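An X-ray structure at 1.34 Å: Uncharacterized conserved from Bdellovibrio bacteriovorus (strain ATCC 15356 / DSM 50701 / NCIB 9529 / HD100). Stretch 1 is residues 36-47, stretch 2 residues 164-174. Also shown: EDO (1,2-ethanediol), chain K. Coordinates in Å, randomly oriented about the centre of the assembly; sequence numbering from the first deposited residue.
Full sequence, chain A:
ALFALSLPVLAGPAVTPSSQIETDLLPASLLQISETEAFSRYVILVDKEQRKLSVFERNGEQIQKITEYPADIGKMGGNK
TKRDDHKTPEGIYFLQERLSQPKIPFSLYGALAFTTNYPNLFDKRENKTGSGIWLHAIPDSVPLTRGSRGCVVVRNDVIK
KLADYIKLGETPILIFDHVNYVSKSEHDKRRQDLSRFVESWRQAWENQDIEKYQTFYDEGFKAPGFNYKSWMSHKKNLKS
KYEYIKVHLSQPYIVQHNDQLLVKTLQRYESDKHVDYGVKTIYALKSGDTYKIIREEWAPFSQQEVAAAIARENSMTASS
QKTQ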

ATOM      1  N   THR A  36       2.766  -3.280  22.341  1.00 15.88           N
ATOM      2  CA  THR A  36       3.547  -2.187  21.767  1.00 16.00           C
ATOM      3  C   THR A  36       2.657  -0.961  21.525  1.00 16.90           C
ATOM      4  O   THR A  36       1.702  -1.017  20.745  1.00 17.09           O
ATOM      5  CB  THR A  36       4.219  -2.668  20.477  1.00 16.37           C
ATOM      6  OG1 THR A  36       5.198  -3.666  20.798  1.00 19.34           O
ATOM      7  CG2 THR A  36       4.897  -1.523  19.748  1.00 17.52           C
ATOM      8  N   GLU A  37       2.974   0.154  22.183  1.00 16.67           N
ATOM      9  CA  GLU A  37       2.096   1.320  22.128  1.00 16.30           C
ATOM     10  C   GLU A  37       2.113   2.027  20.773  1.00 15.62           C
ATOM     11  O   GLU A  37       1.195   2.804  20.484  1.00 18.89           O
ATOM     12  CB  GLU A  37       2.369   2.243  23.329  1.00 19.63           C
ATOM     13  CG  GLU A  37       2.113   1.479  24.615  1.00 21.66           C
ATOM     14  CD  GLU A  37       2.301   2.266  25.900  1.00 30.76           C
ATOM     15  OE1 GLU A  37       2.557   3.485  25.861  1.00 23.39           O
ATOM     16  OE2 GLU A  37       2.194   1.634  26.973  1.00 35.91           O
ATOM     17  N   ALA A  38       3.117   1.770  19.933  1.00 17.63           N
ATOM     18  CA  ALA A  38       3.094   2.279  18.569  1.00 17.43           C
ATOM     19  C   ALA A  38       2.001   1.623  17.740  1.00 17.86           C
ATOM     20  O   ALA A  38       1.611   2.176  16.704  1.00 19.37           O
ATOM     21  CB  ALA A  38       4.453   2.053  17.907  1.00 19.03           C
ATOM     22  N   PHE A  39       1.488   0.475  18.183  1.00 16.99           N
ATOM     23  CA  PHE A  39       0.372  -0.173  17.501  1.00 16.73           C
ATOM     24  C   PHE A  39      -0.902   0.279  18.203  1.00 17.54           C
ATOM     25  O   PHE A  39      -0.907   1.342  18.828  1.00 18.15           O
ATOM     26  CB  PHE A  39       0.497  -1.702  17.560  1.00 18.05           C
ATOM     27  CG  PHE A  39       1.829  -2.238  17.051  1.00 17.51           C
ATOM     28  CD1 PHE A  39       2.553  -1.574  16.072  1.00 17.14           C
ATOM     29  CD2 PHE A  39       2.340  -3.415  17.570  1.00 17.34           C
ATOM     30  CE1 PHE A  39       3.785  -2.092  15.625  1.00 19.78           C
ATOM     31  CE2 PHE A  39       3.554  -3.939  17.132  1.00 17.42           C
ATOM     32  CZ  PHE A  39       4.269  -3.281  16.165  1.00 19.67           C
ATOM     33  N   SER A  40      -1.979  -0.501  18.132  1.00 15.36           N
ATOM     34  CA  SER A  40      -3.277  -0.075  18.640  1.00 18.29           C
ATOM     35  C   SER A  40      -3.656  -0.931  19.834  1.00 15.96           C
ATOM     36  O   SER A  40      -3.608  -2.163  19.756  1.00 17.49           O
ATOM     37  CB  SER A  40      -4.344  -0.203  17.551  1.00 17.50           C
ATOM     38  OG  SER A  40      -5.653  -0.008  18.088  1.00 17.24           O
ATOM     39  N   ARG A  41      -4.030  -0.292  20.939  1.00 15.57           N
ATOM     40  CA  ARG A  41      -4.503  -1.087  22.065  1.00 16.61           C
ATOM     41  C   ARG A  41      -5.922  -1.584  21.881  1.00 15.07           C
ATOM     42  O   ARG A  41      -6.384  -2.389  22.698  1.00 15.03           O
ATOM     43  CB  ARG A  41      -4.357  -0.338  23.391  1.00 22.35           C
ATOM     44  CG  ARG A  41      -5.168   0.923  23.528  1.00 24.78           C
ATOM     45  CD  ARG A  41      -4.626   1.737  24.724  1.00 31.21           C
ATOM     46  NE  ARG A  41      -5.534   2.804  25.128  1.00 29.11           N
ATOM     47  CZ  ARG A  41      -5.348   4.093  24.863  1.00 31.36           C
ATOM     48  NH1 ARG A  41      -4.272   4.500  24.199  1.00 34.42           N
ATOM     49  NH2 ARG A  41      -6.239   4.984  25.276  1.00 29.28           N
ATOM     50  N   TYR A  42      -6.613  -1.137  20.830  1.00 16.51           N
ATOM     51  CA  TYR A  42      -7.977  -1.548  20.534  1.00 14.88           C
ATOM     52  C   TYR A  42      -8.032  -2.414  19.281  1.00 15.69           C
ATOM     53  O   TYR A  42      -7.264  -2.211  18.333  1.00 17.44           O
ATOM     54  CB  TYR A  42      -8.886  -0.328  20.321  1.00 16.08           C
ATOM     55  CG  TYR A  42      -8.939   0.582  21.515  1.00 17.43           C
ATOM     56  CD1 TYR A  42      -9.556   0.178  22.695  1.00 17.08           C
ATOM     57  CD2 TYR A  42      -8.314   1.817  21.485  1.00 16.73           C
ATOM     58  CE1 TYR A  42      -9.586   1.028  23.810  1.00 17.67           C
ATOM     59  CE2 TYR A  42      -8.337   2.655  22.585  1.00 20.31           C
ATOM     60  CZ  TYR A  42      -8.968   2.253  23.735  1.00 18.40           C
ATOM     61  OH  TYR A  42      -8.987   3.103  24.825  1.00 22.19           O
ATOM     62  N   VAL A  43      -8.997  -3.338  19.260  1.00 15.60           N
ATOM     63  CA  VAL A  43      -9.293  -4.171  18.098  1.00 14.66           C
ATOM     64  C   VAL A  43     -10.795  -4.111  17.871  1.00 17.40           C
ATOM     65  O   VAL A  43     -11.564  -4.257  18.826  1.00 16.04           O
ATOM     66  CB  VAL A  43      -8.869  -5.629  18.345  1.00 15.72           C
ATOM     67  CG1 VAL A  43      -9.467  -6.549  17.286  1.00 16.19           C
ATOM     68  CG2 VAL A  43      -7.338  -5.744  18.373  1.00 16.25           C
ATOM     69  N   ILE A  44     -11.216  -3.919  16.629  1.00 14.50           N
ATOM     70  CA  ILE A  44     -12.632  -3.953  16.272  1.00 16.74           C
ATOM     71  C   ILE A  44     -12.962  -5.335  15.724  1.00 14.14           C
ATOM     72  O   ILE A  44     -12.237  -5.854  14.863  1.00 16.78           O
ATOM     73  CB  ILE A  44     -12.972  -2.855  15.253  1.00 15.25           C
ATOM     74  CG1 ILE A  44     -12.788  -1.467  15.895  1.00 17.75           C
ATOM     75  CG2 ILE A  44     -14.396  -3.056  14.732  1.00 15.29           C
ATOM     76  CD1 ILE A  44     -12.934  -0.331  14.908  1.00 19.28           C
ATOM     77  N   LEU A  45     -14.046  -5.942  16.224  1.00 15.30           N
ATOM     78  CA  LEU A  45     -14.461  -7.281  15.816  1.00 16.28           C
ATOM     79  C   LEU A  45     -15.868  -7.192  15.248  1.00 15.66           C
ATOM     80  O   LEU A  45     -16.784  -6.711  15.929  1.00 17.37           O
ATOM     81  CB  LEU A  45     -14.452  -8.243  17.007  1.00 15.72           C
ATOM     82  CG  LEU A  45     -15.072  -9.612  16.738  1.00 21.17           C
ATOM     83  CD1 LEU A  45     -14.232 -10.383  15.748  1.00 20.56           C
ATOM     84  CD2 LEU A  45     -15.221 -10.380  18.053  1.00 25.92           C
ATOM     85  N   VAL A  46     -16.040  -7.632  14.002  1.00 14.55           N
ATOM     86  CA  VAL A  46     -17.340  -7.605  13.327  1.00 15.21           C
ATOM     87  C   VAL A  46     -17.851  -9.035  13.202  1.00 17.73           C
ATOM     88  O   VAL A  46     -17.185  -9.895  12.616  1.00 15.95           O
ATOM     89  CB  VAL A  46     -17.257  -6.936  11.949  1.00 15.58           C
ATOM     90  CG1 VAL A  46     -18.645  -6.910  11.283  1.00 16.37           C
ATOM     91  CG2 VAL A  46     -16.666  -5.541  12.053  1.00 16.69           C
ATOM     92  N   ASP A  47     -19.041  -9.284  13.735  1.00 16.34           N
ATOM     93  CA  ASP A  47     -19.681 -10.599  13.747  1.00 19.53           C
ATOM     94  C   ASP A  47     -20.859 -10.495  12.780  1.00 19.57           C
ATOM     95  O   ASP A  47     -21.909  -9.946  13.130  1.00 18.15           O
ATOM     96  CB  ASP A  47     -20.128 -10.888  15.180  1.00 18.12           C
ATOM     97  CG  ASP A  47     -20.871 -12.193  15.334  1.00 21.39           C
ATOM     98  OD1 ASP A  47     -21.357 -12.761  14.335  1.00 21.02           O
ATOM     99  OD2 ASP A  47     -20.969 -12.647  16.492  1.00 25.82           O
ATOM    100  N   ASP A 164     -13.061   7.414  18.070  1.00 23.17           N
ATOM    101  CA  ASP A 164     -12.232   7.610  19.255  1.00 27.58           C
ATOM    102  C   ASP A 164     -11.306   6.434  19.529  1.00 25.86           C
ATOM    103  O   ASP A 164     -10.310   6.598  20.242  1.00 28.89           O
ATOM    104  CB  ASP A 164     -13.112   7.875  20.481  1.00 30.96           C
ATOM    105  CG  ASP A 164     -13.835   9.208  20.404  1.00 38.28           C
ATOM    106  OD1 ASP A 164     -13.365  10.103  19.666  1.00 43.66           O
ATOM    107  OD2 ASP A 164     -14.878   9.354  21.076  1.00 49.41           O
ATOM    108  N   TYR A 165     -11.603   5.258  18.989  1.00 19.15           N
ATOM    109  CA  TYR A 165     -10.786   4.078  19.252  1.00 20.12           C
ATOM    110  C   TYR A 165      -9.853   3.723  18.107  1.00 22.26           C
ATOM    111  O   TYR A 165      -9.066   2.782  18.244  1.00 23.04           O
ATOM    112  CB  TYR A 165     -11.679   2.867  19.534  1.00 19.54           C
ATOM    113  CG  TYR A 165     -12.604   3.004  20.716  1.00 20.55           C
ATOM    114  CD1 TYR A 165     -12.129   2.889  22.013  1.00 17.72           C
ATOM    115  CD2 TYR A 165     -13.964   3.220  20.531  1.00 28.03           C
ATOM    116  CE1 TYR A 165     -12.983   2.997  23.101  1.00 23.47           C
ATOM    117  CE2 TYR A 165     -14.824   3.332  21.607  1.00 25.41           C
ATOM    118  CZ  TYR A 165     -14.327   3.223  22.887  1.00 26.07           C
ATOM    119  OH  TYR A 165     -15.197   3.328  23.954  1.00 31.12           O
ATOM    120  N   ILE A 166      -9.920   4.423  16.984  1.00 17.37           N
ATOM    121  CA  ILE A 166      -9.234   3.999  15.772  1.00 17.38           C
ATOM    122  C   ILE A 166      -7.959   4.808  15.596  1.00 18.22           C
ATOM    123  O   ILE A 166      -7.994   6.041  15.494  1.00 21.75           O
ATOM    124  CB  ILE A 166     -10.149   4.100  14.544  1.00 17.05           C
ATOM    125  CG1 ILE A 166     -11.262   3.058  14.644  1.00 17.11           C
ATOM    126  CG2 ILE A 166      -9.339   3.911  13.259  1.00 18.46           C
ATOM    127  CD1 ILE A 166     -12.389   3.325  13.667  1.00 18.47           C
ATOM    128  N   LYS A 167      -6.835   4.104  15.552  1.00 16.28           N
ATOM    129  CA  LYS A 167      -5.537   4.687  15.251  1.00 17.10           C
ATOM    130  C   LYS A 167      -5.234   4.330  13.802  1.00 18.20           C
ATOM    131  O   LYS A 167      -5.091   3.149  13.458  1.00 17.52           O
ATOM    132  CB  LYS A 167      -4.498   4.108  16.206  1.00 19.53           C
ATOM    133  CG  LYS A 167      -3.112   4.704  16.103  1.00 24.70           C
ATOM    134  CD  LYS A 167      -2.290   4.154  17.284  1.00 24.18           C
ATOM    135  CE  LYS A 167      -1.008   4.887  17.508  1.00 33.77           C
ATOM    136  NZ  LYS A 167      -0.347   4.251  18.674  1.00 22.18           N
ATOM    137  N   LEU A 168      -5.167   5.346  12.945  1.00 19.17           N
ATOM    138  CA  LEU A 168      -4.999   5.089  11.523  1.00 19.19           C
ATOM    139  C   LEU A 168      -3.688   4.364  11.265  1.00 19.28           C
ATOM    140  O   LEU A 168      -2.647   4.706  11.834  1.00 18.67           O
ATOM    141  CB  LEU A 168      -5.040   6.401  10.745  1.00 19.58           C
ATOM    142  CG  LEU A 168      -6.384   7.120  10.788  1.00 21.57           C
ATOM    143  CD1 LEU A 168      -6.290   8.359   9.911  1.00 24.38           C
ATOM    144  CD2 LEU A 168      -7.498   6.194  10.321  1.00 23.59           C
ATOM    145  N   GLY A 169      -3.747   3.345  10.413  1.00 17.54           N
ATOM    146  CA  GLY A 169      -2.603   2.525  10.119  1.00 19.71           C
ATOM    147  C   GLY A 169      -2.341   1.411  11.105  1.00 18.89           C
ATOM    148  O   GLY A 169      -1.472   0.566  10.840  1.00 20.71           O
ATOM    149  N   GLU A 170      -3.063   1.366  12.218  1.00 16.79           N
ATOM    150  CA  GLU A 170      -2.725   0.427  13.286  1.00 16.99           C
ATOM    151  C   GLU A 170      -3.895  -0.405  13.794  1.00 16.71           C
ATOM    152  O   GLU A 170      -3.715  -1.587  14.090  1.00 21.51           O
ATOM    153  CB  GLU A 170      -2.076   1.169  14.463  1.00 16.79           C
ATOM    154  CG  GLU A 170      -0.840   1.985  14.087  1.00 17.77           C
ATOM    155  CD  GLU A 170       0.306   1.146  13.582  1.00 26.56           C
ATOM    156  OE1 GLU A 170       0.353  -0.067  13.878  1.00 21.07           O
ATOM    157  OE2 GLU A 170       1.182   1.720  12.893  1.00 31.37           O
ATOM    158  N   THR A 171      -5.080   0.168  13.919  1.00 14.13           N
ATOM    159  CA  THR A 171      -6.167  -0.578  14.572  1.00 13.83           C
ATOM    160  C   THR A 171      -6.675  -1.718  13.690  1.00 14.45           C
ATOM    161  O   THR A 171      -7.155  -1.463  12.575  1.00 14.53           O
ATOM    162  CB  THR A 171      -7.315   0.362  14.950  1.00 14.59           C
ATOM    163  OG1 THR A 171      -6.838   1.296  15.926  1.00 16.21           O
ATOM    164  CG2 THR A 171      -8.496  -0.428  15.548  1.00 15.16           C
ATOM    165  N   PRO A 172      -6.653  -2.963  14.161  1.00 13.13           N
ATOM    166  CA  PRO A 172      -7.246  -4.059  13.382  1.00 15.51           C
ATOM    167  C   PRO A 172      -8.757  -3.961  13.324  1.00 16.64           C
ATOM    168  O   PRO A 172      -9.414  -3.525  14.273  1.00 16.83           O
ATOM    169  CB  PRO A 172      -6.853  -5.317  14.172  1.00 17.94           C
ATOM    170  CG  PRO A 172      -5.696  -4.909  15.028  1.00 16.78           C
ATOM    171  CD  PRO A 172      -5.927  -3.448  15.348  1.00 13.79           C
ATOM    172  N   ILE A 173      -9.308  -4.408  12.201  1.00 14.37           N
ATOM    173  CA  ILE A 173     -10.723  -4.736  12.102  1.00 13.88           C
ATOM    174  C   ILE A 173     -10.817  -6.175  11.620  1.00 14.61           C
ATOM    175  O   ILE A 173     -10.262  -6.532  10.572  1.00 15.27           O
ATOM    176  CB  ILE A 173     -11.506  -3.746  11.219  1.00 13.53           C
ATOM    177  CG1 ILE A 173     -12.980  -4.117  11.207  1.00 15.16           C
ATOM    178  CG2 ILE A 173     -10.913  -3.647   9.789  1.00 17.64           C
ATOM    179  CD1 ILE A 173     -13.881  -3.004  10.680  1.00 17.98           C
ATOM    180  N   LEU A 174     -11.448  -7.020  12.427  1.00 13.54           N
ATOM    181  CA  LEU A 174     -11.607  -8.439  12.138  1.00 13.99           C
ATOM    182  C   LEU A 174     -13.033  -8.625  11.651  1.00 17.29           C
ATOM    183  O   LEU A 174     -13.980  -8.322  12.383  1.00 16.71           O
ATOM    184  CB  LEU A 174     -11.382  -9.264  13.398  1.00 14.40           C
ATOM    185  CG  LEU A 174     -10.032  -9.090  14.101  1.00 20.36           C
ATOM    186  CD1 LEU A 174      -9.914 -10.037  15.307  1.00 18.89           C
ATOM    187  CD2 LEU A 174      -8.875  -9.270  13.136  1.00 25.69           C
TER
HETATM  188  C1  EDO K 409       6.066   1.910  13.373  0.68 35.07           C
HETATM  189  O1  EDO K 409       5.940   3.106  14.149  0.68 42.11           O
HETATM  190  C2  EDO K 409       4.749   1.147  13.447  0.68 34.40           C
HETATM  191  O2  EDO K 409       3.708   1.952  12.877  0.68 39.81           O
HETATM  192  O   HOH W   1      -6.221   3.024  18.973  1.00 36.14           O

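Residues 36-47 and 164-174 pack along their length, burying 832 Å² in total, and the contact changes character from polar loops at one end to a parallel pair of strands at the other. In the strands, Ile44 reaches both ways with its backbone: its N donates to Pro172 O at 3.0 Å, and its O accepts from Leu174 N at 2.8 Å. Val46 N to Leu174 O, 2.7 Å, continues the ladder. All three bonds are nearly straight, and Ile173 CA approaches Ile44 O at 3.3 Å in a CA-H...O contact. Pro172 offers its carbonyl to the ladder but has no N-H to extend it backward; its CD lies 3.5 Å from Tyr42 O, which takes its hydrogen bond from Ser40 OG.

Side chains fill in on both faces of this pair. On the face carrying Ile44 and Ile173, Ile44 CG2 meets Ile173 CG1 at 3.9 Å, while the extended arm of Ile44 (chi1 m, chi2 t) carries CD1 to within 3.8 Å of Ile166 CG1. Ile166 points away at its CB, but its end comes back to receive this methyl. Val46 CG2 touches Ile173 CD1 at 4.0 Å. On the face of Leu45 and Leu174, Leu174 touches two neighbours: its CB is 3.9 Å from Leu45 CD1, and its CD1 is 4.0 Å from Val43 CG1. The other methyl of Val43, CG2, rests 3.8 Å from Pro172 CG, so the forked valine touches two residues at once.

At the start of the strand, Tyr42 presents a ring face to Tyr165. The edge of Tyr165 points into the face of Tyr42, with planes at 75°, centroids 4.9 Å apart and Tyr165 CD1 3.6 Å from Tyr42 CE1.

Ser40 is small enough to sit close against the second stretch, its CB 3.8 Å from Glu170 O. Its hydroxyl accepts from Thr171 OG1 (2.8 Å to Ser40 OG) and donates to Tyr42 O (2.7 Å from Ser40 OG). Thr171 OG1 in turn accepts from Lys167 N at 2.8 Å. A water donates to both Ser40 OG, 3.2 Å from its O, and Tyr165 O, 2.9 Å from its O, filling the gap between them.

At the turn from Thr36 to Phe39, the fully extended Lys167 delivers NZ among backbone carbonyls, bonding to Phe39 O at 3.0 Å and weakly to Ala38 O at 3.5 Å. Nearby, the folded side chain of Glu170 (chi1 and chi2 both m) brings OE1 to 3.5 Å from Phe39 CD1, while its OE2 accepts from ethanediol O2 at 2.5 Å.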